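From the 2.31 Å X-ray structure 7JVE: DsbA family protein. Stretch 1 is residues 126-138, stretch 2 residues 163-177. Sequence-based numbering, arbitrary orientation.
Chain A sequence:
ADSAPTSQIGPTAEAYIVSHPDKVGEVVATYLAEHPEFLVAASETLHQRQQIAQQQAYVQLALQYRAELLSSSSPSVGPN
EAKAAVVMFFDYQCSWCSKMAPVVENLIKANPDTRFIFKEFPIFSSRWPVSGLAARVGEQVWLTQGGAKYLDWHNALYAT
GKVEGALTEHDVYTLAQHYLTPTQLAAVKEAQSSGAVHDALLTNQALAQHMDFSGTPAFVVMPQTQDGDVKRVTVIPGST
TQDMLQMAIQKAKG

Stretch 1 126-138: SRWPVSGLAARVG
Stretch 2 (163-177) VEGALTEHDVYTLAQ

Two helices of one chain run side by side in nearly the same direction: the axes of 128-138 and 169-176 approach to 9.6 Å, with 13° between their N-to-C directions. In the register, Arg127 CA lies 7.5 Å from Gly165 CA, Val130 CA lies 5.4 Å from Glu169 CA, and Val137 CA lies 6.7 Å from Ala176 CA; between the last two pairs, Ala134 is level with Val172. Together the stretches bury 581 Å², mostly through apolar side chains.

Backbone N-H to O bonds from residue i+4 to residue i run from Ser131 N to Arg127 O (2.8 Å) through Gly138 N to Ala134 O (3.0 Å), and from Val172 N to Thr168 O (3.1 Å) through Gln177 N to Tyr173 O (3.0 Å). Stretch 2 first makes a type I' turn, with Glu164 at phi/psi 58/40 and Gly165 at 107/-13, closed by Ala166 N to Val163 O at 3.1 Å. A CB on Gly165 would be jammed against the preceding carbonyl, so these angles call for glycine. Thr168 (chi1 p) then caps the second helix: its OG1 accepts from Asp171 N (3.2 Å, 153°), while Thr168 N donates to Asp171 OD2 (3.1 Å, 170°), with Asp171 chi1 m. Farther along, Thr174 OG1 (chi1 m) donates to His170 O at 2.8 Å.

The polar link across the stretches joins Arg127, near the start of the first helix, to Glu164 in the turn. The CA-to-CB bond of Arg127 points sideways, but with rotamers m,t,t and chi4 169° its end comes nearer and reaches Glu164, whose m,m rotamer (chi3 -8°) brings the carboxylate back although its CB points away. Arg127 NH2 donates to Glu164 OE1 at 2.9 Å and 132°, a salt bridge at the guanidinium edge; a close atom elsewhere makes the OE1 position less sure. Water 1 adds a second path, accepting from Arg127 NH1 (2.7 Å) and donating to Glu164 OE2 (2.8 Å). Arg127 NH1, Arg127 NH2 and Glu164 OE2 also have hydrogen bonds elsewhere in the structure.

The apolar seam centres on Val172 (t), a knob among Val130, Leu133, Ala134 and Val137. Its CG1 lies 3.7 Å from Leu133 CG and 4.1 Å from Val137 CG2; its CG2 is 4.3 Å from Val130 CG1. Val130 (t) also packs its CG1 against Leu167 CD2 (4.0 Å; Leu167 t,p). Leu133 (t,p) places CD2 over one face of the Tyr173 ring (chi1 m, chi2 -51°), 3.5 Å from its centroid and 13° off the normal, a CH-pi contact. Val137 (t) ends the seam, its CG1 3.6 Å from Ala176 CB.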

# COMPACT_ATOMS: atom_id res chain seq x y z
N SER A 126 -20.27 -0.95 -13.59
CA SER A 126 -21.42 -1.47 -12.86
C SER A 126 -22.16 -0.38 -12.09
O SER A 126 -23.29 -0.61 -11.63
CB SER A 126 -21.00 -2.58 -11.88
OG SER A 126 -20.08 -2.07 -10.94
N ARG A 127 -21.56 0.80 -11.92
CA ARG A 127 -22.28 1.84 -11.21
C ARG A 127 -23.22 2.65 -12.09
O ARG A 127 -24.04 3.41 -11.56
CB ARG A 127 -21.30 2.76 -10.49
CG ARG A 127 -20.47 1.97 -9.49
CD ARG A 127 -19.72 2.85 -8.56
NE ARG A 127 -18.94 2.04 -7.64
CZ ARG A 127 -18.01 2.53 -6.84
NH1 ARG A 127 -17.77 3.84 -6.85
NH2 ARG A 127 -17.32 1.73 -6.05
N TRP A 128 -23.18 2.48 -13.41
CA TRP A 128 -23.99 3.33 -14.28
C TRP A 128 -25.46 3.33 -13.92
O TRP A 128 -26.05 4.42 -13.85
CB TRP A 128 -23.77 2.91 -15.74
CG TRP A 128 -22.49 3.39 -16.26
CD1 TRP A 128 -21.26 3.27 -15.66
CD2 TRP A 128 -22.27 4.09 -17.48
NE1 TRP A 128 -20.30 3.84 -16.45
CE2 TRP A 128 -20.89 4.36 -17.56
CE3 TRP A 128 -23.11 4.51 -18.51
CZ2 TRP A 128 -20.33 5.04 -18.64
CZ3 TRP A 128 -22.54 5.18 -19.60
CH2 TRP A 128 -21.16 5.44 -19.65
N PRO A 129 -26.12 2.20 -13.66
CA PRO A 129 -27.56 2.28 -13.30
C PRO A 129 -27.83 3.11 -12.05
O PRO A 129 -28.73 3.96 -12.06
CB PRO A 129 -27.96 0.80 -13.15
CG PRO A 129 -26.92 0.01 -13.92
CD PRO A 129 -25.64 0.80 -13.75
N VAL A 130 -27.05 2.93 -10.98
CA VAL A 130 -27.26 3.69 -9.75
C VAL A 130 -26.83 5.15 -9.92
O VAL A 130 -27.56 6.07 -9.54
CB VAL A 130 -26.55 3.01 -8.56
CG1 VAL A 130 -26.54 3.91 -7.35
CG2 VAL A 130 -27.26 1.70 -8.23
N SER A 131 -25.64 5.39 -10.49
CA SER A 131 -25.21 6.78 -10.70
C SER A 131 -26.18 7.52 -11.62
O SER A 131 -26.55 8.67 -11.34
CB SER A 131 -23.79 6.84 -11.28
OG SER A 131 -22.84 6.41 -10.32
N GLY A 132 -26.61 6.87 -12.70
CA GLY A 132 -27.55 7.52 -13.61
C GLY A 132 -28.87 7.84 -12.94
O GLY A 132 -29.42 8.93 -13.14
N LEU A 133 -29.40 6.90 -12.16
CA LEU A 133 -30.64 7.15 -11.43
C LEU A 133 -30.48 8.29 -10.44
O LEU A 133 -31.39 9.12 -10.30
CB LEU A 133 -31.10 5.88 -10.69
CG LEU A 133 -32.36 6.10 -9.83
CD1 LEU A 133 -33.52 6.63 -10.69
CD2 LEU A 133 -32.82 4.84 -9.04
N ALA A 134 -29.36 8.34 -9.72
CA ALA A 134 -29.17 9.41 -8.75
C ALA A 134 -29.03 10.75 -9.45
O ALA A 134 -29.50 11.77 -8.93
CB ALA A 134 -27.95 9.14 -7.86
N ALA A 135 -28.43 10.76 -10.64
CA ALA A 135 -28.34 12.00 -11.41
C ALA A 135 -29.71 12.44 -11.93
O ALA A 135 -30.00 13.64 -11.97
CB ALA A 135 -27.33 11.83 -12.55
N ARG A 136 -30.59 11.49 -12.32
CA ARG A 136 -31.94 11.86 -12.75
C ARG A 136 -32.70 12.57 -11.63
O ARG A 136 -33.33 13.61 -11.85
CB ARG A 136 -32.74 10.64 -13.20
CG ARG A 136 -32.36 10.05 -14.54
CD ARG A 136 -33.34 8.90 -14.90
NE ARG A 136 -32.86 8.20 -16.08
CZ ARG A 136 -32.94 8.69 -17.32
NH1 ARG A 136 -33.48 9.88 -17.52
NH2 ARG A 136 -32.47 8.00 -18.33
N VAL A 137 -32.69 11.98 -10.42
CA VAL A 137 -33.38 12.59 -9.28
C VAL A 137 -32.79 13.95 -8.99
O VAL A 137 -33.52 14.95 -8.87
CB VAL A 137 -33.29 11.68 -8.05
CG1 VAL A 137 -34.04 12.33 -6.87
CG2 VAL A 137 -33.81 10.29 -8.35
N GLY A 138 -31.46 14.02 -8.88
CA GLY A 138 -30.82 15.29 -8.57
C GLY A 138 -31.15 16.37 -9.58
O GLY A 138 -31.39 17.52 -9.22
N VAL A 163 -21.91 2.80 0.18
CA VAL A 163 -20.80 3.10 -0.72
C VAL A 163 -20.26 1.79 -1.29
O VAL A 163 -20.56 0.70 -0.80
CB VAL A 163 -19.68 3.90 -0.01
CG1 VAL A 163 -20.22 5.26 0.46
CG2 VAL A 163 -19.08 3.11 1.17
N GLU A 164 -19.48 1.93 -2.38
CA GLU A 164 -18.65 0.85 -2.93
C GLU A 164 -19.49 -0.37 -3.31
O GLU A 164 -19.07 -1.52 -3.12
CB GLU A 164 -17.53 0.48 -1.97
CG GLU A 164 -16.70 1.71 -1.67
CD GLU A 164 -15.75 2.09 -2.81
OE1 GLU A 164 -15.62 1.29 -3.77
OE2 GLU A 164 -15.20 3.22 -2.79
N GLY A 165 -20.67 -0.13 -3.88
CA GLY A 165 -21.55 -1.18 -4.34
C GLY A 165 -22.78 -1.40 -3.48
O GLY A 165 -23.71 -2.08 -3.94
N ALA A 166 -22.82 -0.84 -2.27
CA ALA A 166 -23.95 -1.05 -1.37
C ALA A 166 -25.15 -0.15 -1.67
O ALA A 166 -26.23 -0.40 -1.11
CB ALA A 166 -23.51 -0.85 0.09
N LEU A 167 -25.01 0.89 -2.49
CA LEU A 167 -26.14 1.74 -2.85
C LEU A 167 -26.89 1.14 -4.04
O LEU A 167 -26.32 1.00 -5.13
CB LEU A 167 -25.68 3.15 -3.18
CG LEU A 167 -26.77 4.21 -3.30
CD1 LEU A 167 -27.51 4.34 -1.98
CD2 LEU A 167 -26.19 5.55 -3.69
N THR A 168 -28.17 0.81 -3.85
CA THR A 168 -28.99 0.22 -4.90
C THR A 168 -29.99 1.24 -5.46
O THR A 168 -30.28 2.25 -4.83
CB THR A 168 -29.76 -1.00 -4.39
OG1 THR A 168 -30.68 -0.56 -3.37
CG2 THR A 168 -28.83 -2.08 -3.85
N GLU A 169 -30.53 0.93 -6.64
CA GLU A 169 -31.58 1.79 -7.18
C GLU A 169 -32.74 1.88 -6.22
O GLU A 169 -33.28 2.97 -5.97
CB GLU A 169 -32.04 1.30 -8.56
CG GLU A 169 -30.95 1.56 -9.58
CD GLU A 169 -31.28 1.15 -11.02
OE1 GLU A 169 -32.37 1.46 -11.52
OE2 GLU A 169 -30.46 0.45 -11.64
N HIS A 170 -33.11 0.75 -5.61
CA HIS A 170 -34.16 0.77 -4.58
C HIS A 170 -33.88 1.80 -3.50
O HIS A 170 -34.80 2.50 -3.06
CB HIS A 170 -34.31 -0.61 -3.94
CG HIS A 170 -35.26 -0.62 -2.79
ND1 HIS A 170 -36.64 -0.61 -2.96
CD2 HIS A 170 -35.05 -0.62 -1.46
CE1 HIS A 170 -37.23 -0.60 -1.78
NE2 HIS A 170 -36.29 -0.60 -0.85
N ASP A 171 -32.61 1.91 -3.05
CA ASP A 171 -32.24 2.89 -2.03
C ASP A 171 -32.47 4.31 -2.53
O ASP A 171 -32.97 5.18 -1.81
CB ASP A 171 -30.77 2.75 -1.63
CG ASP A 171 -30.47 1.49 -0.85
OD1 ASP A 171 -31.34 1.02 -0.08
OD2 ASP A 171 -29.33 0.97 -1.01
N VAL A 172 -32.04 4.58 -3.76
CA VAL A 172 -32.19 5.91 -4.33
C VAL A 172 -33.67 6.28 -4.44
O VAL A 172 -34.09 7.36 -4.00
CB VAL A 172 -31.47 5.99 -5.69
CG1 VAL A 172 -31.68 7.34 -6.37
CG2 VAL A 172 -29.99 5.70 -5.48
N TYR A 173 -34.48 5.37 -5.00
CA TYR A 173 -35.91 5.64 -5.10
C TYR A 173 -36.52 5.88 -3.73
O TYR A 173 -37.40 6.75 -3.58
CB TYR A 173 -36.64 4.47 -5.76
CG TYR A 173 -36.43 4.31 -7.23
CD1 TYR A 173 -36.60 5.36 -8.10
CD2 TYR A 173 -36.09 3.07 -7.75
CE1 TYR A 173 -36.41 5.19 -9.44
CE2 TYR A 173 -35.91 2.89 -9.08
CZ TYR A 173 -36.08 3.95 -9.93
OH TYR A 173 -35.89 3.75 -11.27
N THR A 174 -36.10 5.10 -2.73
CA THR A 174 -36.70 5.21 -1.41
C THR A 174 -36.44 6.58 -0.81
O THR A 174 -37.34 7.21 -0.26
CB THR A 174 -36.16 4.11 -0.49
OG1 THR A 174 -36.62 2.83 -0.95
CG2 THR A 174 -36.67 4.31 0.94
N LEU A 175 -35.21 7.06 -0.92
CA LEU A 175 -34.95 8.44 -0.51
C LEU A 175 -35.68 9.42 -1.43
O LEU A 175 -36.27 10.40 -0.96
CB LEU A 175 -33.45 8.72 -0.49
CG LEU A 175 -33.01 10.11 0.00
CD1 LEU A 175 -33.40 10.38 1.47
CD2 LEU A 175 -31.50 10.34 -0.18
N ALA A 176 -35.68 9.15 -2.75
CA ALA A 176 -36.17 10.14 -3.70
C ALA A 176 -37.66 10.43 -3.54
O ALA A 176 -38.12 11.53 -3.87
CB ALA A 176 -35.88 9.71 -5.14
N GLN A 177 -38.44 9.47 -3.04
CA GLN A 177 -39.87 9.74 -2.86
C GLN A 177 -40.12 10.94 -1.95
O GLN A 177 -41.20 11.54 -2.03
CB GLN A 177 -40.59 8.51 -2.32
CG GLN A 177 -40.18 8.12 -0.92
CD GLN A 177 -40.69 6.74 -0.53
OE1 GLN A 177 -41.71 6.28 -1.04
NE2 GLN A 177 -40.00 6.07 0.39
O HOH W 1 -15.46 3.97 -5.43